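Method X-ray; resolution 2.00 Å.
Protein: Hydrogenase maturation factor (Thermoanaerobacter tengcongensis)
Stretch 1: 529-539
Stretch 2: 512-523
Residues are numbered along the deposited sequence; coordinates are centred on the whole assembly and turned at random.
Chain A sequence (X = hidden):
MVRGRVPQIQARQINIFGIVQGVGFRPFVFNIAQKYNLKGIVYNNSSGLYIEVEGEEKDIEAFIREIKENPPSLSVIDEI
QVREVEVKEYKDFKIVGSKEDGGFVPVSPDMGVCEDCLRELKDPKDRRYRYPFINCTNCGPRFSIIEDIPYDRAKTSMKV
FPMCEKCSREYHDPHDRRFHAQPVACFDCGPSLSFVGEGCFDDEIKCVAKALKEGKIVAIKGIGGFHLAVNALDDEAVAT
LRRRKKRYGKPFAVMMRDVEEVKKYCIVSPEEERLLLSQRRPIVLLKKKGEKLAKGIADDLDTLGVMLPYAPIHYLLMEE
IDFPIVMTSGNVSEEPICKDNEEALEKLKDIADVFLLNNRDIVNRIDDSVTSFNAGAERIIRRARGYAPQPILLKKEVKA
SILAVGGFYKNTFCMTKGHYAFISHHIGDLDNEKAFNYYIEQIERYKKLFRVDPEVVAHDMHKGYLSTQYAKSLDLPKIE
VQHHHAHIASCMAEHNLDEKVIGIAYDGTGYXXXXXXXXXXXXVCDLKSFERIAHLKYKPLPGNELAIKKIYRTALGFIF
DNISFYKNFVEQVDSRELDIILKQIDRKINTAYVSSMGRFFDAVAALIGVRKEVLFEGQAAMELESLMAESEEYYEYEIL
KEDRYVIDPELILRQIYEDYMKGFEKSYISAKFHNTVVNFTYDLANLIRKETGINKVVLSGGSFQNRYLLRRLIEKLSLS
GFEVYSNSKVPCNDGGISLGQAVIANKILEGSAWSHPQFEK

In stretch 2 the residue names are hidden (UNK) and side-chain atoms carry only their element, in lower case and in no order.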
# COMPACT_ATOMS: atom_id res chain seq x y z
N SER A 529 -4.97 -6.66 -24.73
CA SER A 529 -4.38 -5.81 -25.77
C SER A 529 -4.62 -4.34 -25.45
O SER A 529 -5.50 -4.02 -24.64
CB SER A 529 -5.01 -6.11 -27.13
OG SER A 529 -6.40 -5.79 -27.09
N PHE A 530 -3.87 -3.47 -26.11
CA PHE A 530 -4.09 -2.03 -26.03
C PHE A 530 -3.85 -1.39 -27.39
O PHE A 530 -3.09 -1.92 -28.21
CB PHE A 530 -3.20 -1.40 -24.94
CG PHE A 530 -1.76 -1.27 -25.34
CD1 PHE A 530 -1.30 -0.11 -25.99
CD2 PHE A 530 -0.86 -2.28 -25.09
CE1 PHE A 530 0.04 0.01 -26.38
CE2 PHE A 530 0.48 -2.16 -25.46
CZ PHE A 530 0.93 -1.01 -26.10
N GLU A 531 -4.52 -0.27 -27.62
CA GLU A 531 -4.23 0.58 -28.77
C GLU A 531 -3.92 1.97 -28.21
O GLU A 531 -4.66 2.49 -27.39
CB GLU A 531 -5.41 0.64 -29.76
CG GLU A 531 -5.13 1.61 -30.93
CD GLU A 531 -6.25 1.71 -31.98
OE1 GLU A 531 -7.33 1.09 -31.81
OE2 GLU A 531 -6.05 2.43 -32.99
N ARG A 532 -2.80 2.55 -28.63
CA ARG A 532 -2.42 3.88 -28.19
C ARG A 532 -3.16 4.90 -29.04
O ARG A 532 -3.00 4.93 -30.26
CB ARG A 532 -0.92 4.07 -28.37
CG ARG A 532 -0.37 5.30 -27.67
CD ARG A 532 1.02 5.59 -28.22
NE ARG A 532 1.77 6.49 -27.34
CZ ARG A 532 2.96 6.98 -27.65
NH1 ARG A 532 3.52 6.67 -28.82
NH2 ARG A 532 3.57 7.78 -26.79
N ILE A 533 -3.95 5.76 -28.41
CA ILE A 533 -4.83 6.67 -29.15
C ILE A 533 -4.29 8.09 -29.13
O ILE A 533 -4.41 8.82 -30.11
CB ILE A 533 -6.26 6.65 -28.58
CG1 ILE A 533 -6.81 5.22 -28.53
CG2 ILE A 533 -7.20 7.58 -29.40
CD1 ILE A 533 -6.96 4.56 -29.90
N ALA A 534 -3.70 8.49 -28.00
CA ALA A 534 -3.26 9.88 -27.82
C ALA A 534 -2.08 9.94 -26.86
O ALA A 534 -1.91 9.07 -26.02
CB ALA A 534 -4.42 10.77 -27.30
N HIS A 535 -1.24 10.96 -27.03
CA HIS A 535 -0.09 11.18 -26.16
C HIS A 535 0.38 12.62 -26.27
O HIS A 535 -0.15 13.38 -27.07
CB HIS A 535 1.04 10.20 -26.51
CG HIS A 535 1.61 10.36 -27.89
ND1 HIS A 535 2.70 11.16 -28.15
CD2 HIS A 535 1.27 9.78 -29.07
CE1 HIS A 535 3.00 11.09 -29.44
NE2 HIS A 535 2.15 10.26 -30.02
N LEU A 536 1.35 13.01 -25.46
CA LEU A 536 1.97 14.34 -25.56
C LEU A 536 3.07 14.34 -26.61
O LEU A 536 3.74 13.32 -26.78
CB LEU A 536 2.52 14.77 -24.20
CG LEU A 536 1.50 15.10 -23.11
CD1 LEU A 536 2.20 15.56 -21.81
CD2 LEU A 536 0.48 16.16 -23.58
N LYS A 537 3.25 15.46 -27.33
CA LYS A 537 4.30 15.56 -28.34
C LYS A 537 5.65 15.30 -27.68
O LYS A 537 5.99 15.94 -26.68
CB LYS A 537 4.30 16.93 -29.05
CG LYS A 537 5.27 17.01 -30.24
CD LYS A 537 5.33 18.43 -30.85
CE LYS A 537 6.24 18.47 -32.09
NZ LYS A 537 6.34 19.89 -32.59
N TYR A 538 6.40 14.34 -28.22
CA TYR A 538 7.69 13.93 -27.66
C TYR A 538 8.67 15.09 -27.48
O TYR A 538 8.86 15.87 -28.42
CB TYR A 538 8.34 12.88 -28.56
CG TYR A 538 7.73 11.51 -28.43
CD1 TYR A 538 7.66 10.89 -27.19
CD2 TYR A 538 7.23 10.83 -29.54
CE1 TYR A 538 7.09 9.62 -27.04
CE2 TYR A 538 6.68 9.57 -29.41
CZ TYR A 538 6.61 8.98 -28.14
OH TYR A 538 6.08 7.73 -27.97
N LYS A 539 9.27 15.20 -26.30
CA LYS A 539 10.30 16.20 -26.03
C LYS A 539 11.59 15.49 -25.64
O LYS A 539 11.54 14.44 -24.96
CB LYS A 539 9.89 17.14 -24.88
CG LYS A 539 8.58 17.90 -25.13
CD LYS A 539 8.77 18.91 -26.28
CE LYS A 539 7.45 19.56 -26.67
NZ LYS A 539 7.56 20.35 -27.94
N UNK A 512 8.00 2.72 -23.42
CA UNK A 512 7.05 2.63 -24.54
C UNK A 512 7.49 1.62 -25.58
O UNK A 512 8.64 1.17 -25.56
N UNK A 513 6.60 1.24 -26.49
CA UNK A 513 6.92 0.23 -27.51
C UNK A 513 7.65 0.82 -28.72
O UNK A 513 8.08 0.09 -29.62
c UNK A 513 5.66 -0.49 -28.01
c UNK A 513 5.01 -1.28 -26.86
o UNK A 513 4.72 0.48 -28.48
N UNK A 514 7.77 2.15 -28.75
CA UNK A 514 8.45 2.80 -29.85
C UNK A 514 9.85 3.30 -29.46
O UNK A 514 10.43 4.16 -30.14
c UNK A 514 7.32 5.06 -29.36
o UNK A 514 6.74 6.09 -29.76
c UNK A 514 7.59 3.95 -30.40
o UNK A 514 7.65 4.88 -28.17
N UNK A 515 10.38 2.76 -28.36
CA UNK A 515 11.71 3.14 -27.87
C UNK A 515 11.73 4.48 -27.14
O UNK A 515 12.80 5.00 -26.79
N UNK A 516 10.55 5.05 -26.92
CA UNK A 516 10.49 6.31 -26.19
C UNK A 516 9.89 6.10 -24.83
O UNK A 516 9.34 5.04 -24.55
o UNK A 516 11.63 7.82 -28.37
c UNK A 516 10.40 7.74 -28.30
n UNK A 516 9.61 7.94 -29.36
c UNK A 516 9.71 7.37 -26.99
N UNK A 517 10.01 7.11 -23.98
CA UNK A 517 9.41 7.09 -22.66
C UNK A 517 7.96 7.54 -22.76
O UNK A 517 7.67 8.57 -23.39
c UNK A 517 10.19 8.01 -21.70
c UNK A 517 9.45 8.17 -20.36
c UNK A 517 11.63 7.49 -21.49
N UNK A 518 7.05 6.77 -22.15
CA UNK A 518 5.62 7.07 -22.15
C UNK A 518 5.20 7.49 -20.75
O UNK A 518 5.98 7.35 -19.80
c UNK A 518 5.78 5.94 -24.97
c UNK A 518 4.55 4.39 -26.02
c UNK A 518 2.50 2.73 -25.19
c UNK A 518 4.12 4.45 -24.68
c UNK A 518 3.98 3.51 -26.96
c UNK A 518 2.96 2.69 -26.53
c UNK A 518 4.91 5.45 -24.02
c UNK A 518 3.08 3.60 -24.26
n UNK A 518 5.56 5.30 -26.17
c UNK A 518 4.82 5.84 -22.56
N UNK A 519 3.98 7.99 -20.59
CA UNK A 519 3.57 8.55 -19.28
C UNK A 519 2.51 9.63 -19.36
O UNK A 519 2.13 10.21 -18.34
N UNK A 520 2.02 9.89 -20.56
CA UNK A 520 0.88 10.77 -20.74
C UNK A 520 0.05 10.21 -21.88
O UNK A 520 -0.09 10.84 -22.94
c UNK A 520 1.36 12.18 -21.03
N UNK A 521 -0.49 9.02 -21.64
CA UNK A 521 -1.06 8.20 -22.70
C UNK A 521 -2.56 8.01 -22.54
O UNK A 521 -3.05 7.88 -21.41
c UNK A 521 1.82 7.67 -23.49
c UNK A 521 -0.41 6.80 -22.69
c UNK A 521 1.11 6.83 -22.46
o UNK A 521 2.61 8.56 -23.09
o UNK A 521 1.56 7.45 -24.70
N UNK A 522 -3.27 7.99 -23.66
CA UNK A 522 -4.64 7.51 -23.68
C UNK A 522 -4.66 6.28 -24.55
O UNK A 522 -4.24 6.29 -25.72
c UNK A 522 -5.46 9.95 -23.72
c UNK A 522 -7.13 8.04 -23.92
c UNK A 522 -5.58 10.14 -22.30
c UNK A 522 -5.69 8.53 -24.23
N UNK A 523 -5.14 5.20 -23.97
CA UNK A 523 -5.24 3.93 -24.65
C UNK A 523 -6.69 3.55 -24.78
O UNK A 523 -7.55 4.03 -24.02
c UNK A 523 -3.15 3.19 -23.26
c UNK A 523 -2.18 3.55 -24.42
c UNK A 523 -2.62 2.01 -22.42
c UNK A 523 -4.54 2.86 -23.81

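Position 512 has no side-chain atoms and is Gly512; its backbone N donates to the O of position 516, 2.9 Å away, closing the loop that begins here with a type I turn. Position 513 carries one carbon bearing an oxygen and a carbon, a pattern that fits threonine; the terminal carbon, CG2 of Thr513, lies 4.2 Å from Phe530 CZ, at the ring edge. At 514, two carbons end in two oxygens, the carboxylate of aspartate. Tyr538 OH donates to Asp514 OD2 at 2.5 Å, and Arg532 NH1 adds a salt bridge to the same OD2 at 3.4 Å, a weak hydrogen bond.

Position 515 is bare and has a positive phi of 78°, which favours glycine: Gly515. At 516, two carbons lead to one oxygen and one nitrogen, drawn here as an amide; a carboxylate would have two oxygens, so this is Asn516, whose ND2 sits over the face of the Tyr538 ring, 3.4 Å from CE2. The single carbon carrying two more at 517 is valine, and the Val517 side chain points away from stretch 1.

Position 518 has one carbon followed by fused five- and six-membered rings with eight carbons and one nitrogen, which can only be tryptophan. The Arg532 guanidinium lies flat on Trp518, centres 3.7 Å apart and planes at 17°, while Phe530 CE1 approaches Trp518 CZ3 at 3.9 Å. Position 519 lacks a side chain, and its phi of 152° would jam a CB against the preceding carbonyl: Gly519. One carbon at 520 gives Ala520, its CB 3.6 Å from Leu536 CD1.

Three carbons ending in two oxygens identify 521 as glutamate. Glu521 OE2 accepts from Arg532 NE at 2.8 Å and from NH2 of the same arginine at 2.9 Å. At 522, four carbons fork at the first and one arm is two carbons long: Ile522, its CG1 3.8 Å from Ala534 CB. At 523 the four carbons fork at the second, giving Leu523, whose CD2 lies 4.1 Å from Phe530 CD1.

The contact joins an antiparallel strand pairing to a polar cluster. Ile522 N donates to Ala534 O at 2.9 Å, while Ile522 O accepts from both Ile533 N at 2.8 Å and Ala534 N at 3.2 Å, as the register slips by one residue in a beta bulge. Arg532 links the two parts: its backbone pairs with Leu523, and its guanidinium, resting on Trp518, has its charge balanced by Asp514 and Glu521.

Stretch 2 512-523: GTDGNVWGAEIL
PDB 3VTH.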